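Local coordinates for protein tRNA (adenine-N(1)-)-methyltransferase (PDB 2PWY) that catalyses the S-adenosyl-L-methionine-dependent methylation of adenosine 58 of tRNA at N1 and is required for cell growth at extreme temperatures, at residues L114-G119 / A143-E148. Numbering follows the deposited sequence.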
loop_
_atom_site.group_PDB
_atom_site.type_symbol
_atom_site.label_atom_id
_atom_site.label_comp_id
_atom_site.label_asym_id
_atom_site.label_seq_id
_atom_site.Cartn_x
_atom_site.Cartn_y
_atom_site.Cartn_z
ATOM N N LEU A 114 -5.077 16.903 19.478
ATOM C CA LEU A 114 -5.832 16.539 20.689
ATOM C C LEU A 114 -6.682 17.710 21.216
ATOM O O LEU A 114 -7.850 17.539 21.607
ATOM C CB LEU A 114 -4.870 16.035 21.783
ATOM C CG LEU A 114 -4.041 14.767 21.484
ATOM C CD1 LEU A 114 -3.088 14.506 22.661
ATOM C CD2 LEU A 114 -4.913 13.552 21.184
ATOM N N ALA A 115 -6.093 18.903 21.202
ATOM C CA ALA A 115 -6.745 20.111 21.717
ATOM C C ALA A 115 -7.965 20.518 20.881
ATOM O O ALA A 115 -8.979 20.913 21.431
ATOM C CB ALA A 115 -5.727 21.258 21.815
ATOM N N ARG A 116 -7.870 20.405 19.554
ATOM C CA ARG A 116 -9.043 20.605 18.688
ATOM C C ARG A 116 -10.145 19.626 19.001
ATOM O O ARG A 116 -11.324 20.009 19.031
ATOM C CB ARG A 116 -8.686 20.418 17.224
ATOM C CG ARG A 116 -8.002 21.601 16.588
ATOM C CD ARG A 116 -7.915 21.356 15.100
ATOM N NE ARG A 116 -7.481 22.560 14.419
ATOM C CZ ARG A 116 -7.345 22.673 13.103
ATOM N NH1 ARG A 116 -7.603 21.641 12.308
ATOM N NH2 ARG A 116 -6.942 23.836 12.595
ATOM N N ALA A 117 -9.770 18.355 19.183
ATOM C CA ALA A 117 -10.743 17.287 19.382
ATOM C C ALA A 117 -11.558 17.435 20.661
ATOM O O ALA A 117 -12.755 17.190 20.657
ATOM C CB ALA A 117 -10.068 15.920 19.330
ATOM N N VAL A 118 -10.928 17.863 21.747
ATOM C CA VAL A 118 -11.651 17.917 23.026
ATOM C C VAL A 118 -12.270 19.289 23.266
ATOM O O VAL A 118 -13.195 19.428 24.064
ATOM C CB VAL A 118 -10.771 17.465 24.224
ATOM C CG1 VAL A 118 -10.204 16.060 23.979
ATOM C CG2 VAL A 118 -9.645 18.446 24.495
ATOM N N GLY A 119 -11.738 20.303 22.579
ATOM C CA GLY A 119 -12.309 21.658 22.602
ATOM C C GLY A 119 -12.231 22.403 23.922
ATOM O O GLY A 119 -11.657 21.916 24.891
ATOM N N ALA A 143 1.276 29.710 19.444
ATOM C CA ALA A 143 1.359 30.491 18.206
ATOM C C ALA A 143 0.213 30.189 17.244
ATOM O O ALA A 143 -0.070 30.978 16.331
ATOM C CB ALA A 143 2.703 30.248 17.514
ATOM N N PHE A 144 -0.446 29.047 17.454
ATOM C CA PHE A 144 -1.459 28.550 16.523
ATOM C C PHE A 144 -2.849 28.453 17.150
ATOM O O PHE A 144 -3.857 28.509 16.438
ATOM C CB PHE A 144 -1.040 27.161 16.035
ATOM C CG PHE A 144 -1.788 26.686 14.825
ATOM C CD1 PHE A 144 -1.442 27.147 13.554
ATOM C CD2 PHE A 144 -2.822 25.764 14.943
ATOM C CE1 PHE A 144 -2.123 26.694 12.414
ATOM C CE2 PHE A 144 -3.509 25.322 13.811
ATOM C CZ PHE A 144 -3.149 25.782 12.547
ATOM N N TRP A 145 -2.891 28.330 18.475
ATOM C CA TRP A 145 -4.095 27.939 19.201
ATOM C C TRP A 145 -4.178 28.730 20.497
ATOM O O TRP A 145 -3.281 28.636 21.345
ATOM C CB TRP A 145 -3.993 26.442 19.499
ATOM C CG TRP A 145 -5.092 25.785 20.313
ATOM C CD1 TRP A 145 -4.977 25.330 21.588
ATOM C CD2 TRP A 145 -6.427 25.440 19.882
ATOM N NE1 TRP A 145 -6.148 24.729 21.996
ATOM C CE2 TRP A 145 -7.056 24.785 20.971
ATOM C CE3 TRP A 145 -7.147 25.620 18.693
ATOM C CZ2 TRP A 145 -8.375 24.330 20.916
ATOM C CZ3 TRP A 145 -8.477 25.161 18.635
ATOM C CH2 TRP A 145 -9.066 24.512 19.748
ATOM N N GLN A 146 -5.253 29.498 20.638
ATOM C CA GLN A 146 -5.410 30.413 21.762
ATOM C C GLN A 146 -6.330 29.899 22.878
ATOM O O GLN A 146 -6.453 30.545 23.927
ATOM C CB GLN A 146 -5.880 31.790 21.259
ATOM N N VAL A 147 -6.965 28.748 22.659
ATOM C CA VAL A 147 -7.882 28.171 23.642
ATOM C C VAL A 147 -7.084 27.543 24.784
ATOM O O VAL A 147 -6.172 26.750 24.543
ATOM C CB VAL A 147 -8.838 27.131 22.983
ATOM C CG1 VAL A 147 -9.705 26.442 24.021
ATOM C CG2 VAL A 147 -9.705 27.791 21.901
ATOM N N GLU A 148 -7.432 27.907 26.021
ATOM C CA GLU A 148 -6.681 27.480 27.207
ATOM C C GLU A 148 -7.186 26.131 27.727
ATOM O O GLU A 148 -7.651 26.008 28.863
ATOM C CB GLU A 148 -6.707 28.579 28.286
ATOM C CG GLU A 148 -5.885 29.817 27.881
ATOM C CD GLU A 148 -6.148 31.054 28.738
ATOM O OE1 GLU A 148 -7.044 31.029 29.614
ATOM O OE2 GLU A 148 -5.454 32.070 28.518
#
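Trp145 sets its indole obliquely against Ala115 and Arg116 of helix 109-118. The Ala115 methyl meets the pyrrole part of the ring, CB lying 3.5 Å from NE1 and 3.9 Å from CE2. Farther along the indole, CZ2 comes within 3.5 Å of Ala115 O, and CH2 within 4.0 Å of Arg116 CA. With CG anti to the backbone N (chi1 177°), the Trp145 side chain extends from its loop to the helix. Val147 CB stands 3.3 Å above one face of the Trp145 ring, and Arg116 N lies over the other, both offset toward the rim. NE1 is hydrogen-bonded to Asn149, which also donates to the backbone oxygens of Ala115 and Gly119. In the class I methyltransferase fold, the contact joins the C-terminal part of helix 109-118 to the end of helix 131-144 and the loop after it; these helices follow the adjacent parallel strands 99-103 and 123-128. Arg116 CG passes Trp145 CZ3 at 4.1 Å, and the chain then runs extended until NH2 reaches the edge of the Phe144 ring, 3.9 Å from CE2. NH2 lies near the ring plane and the guanidinium is inclined to it by 33°, so the groups do not stack; NH2 also forms a salt bridge with Asp93 of the second subunit, while the Phe144 ring stacks with Tyr69.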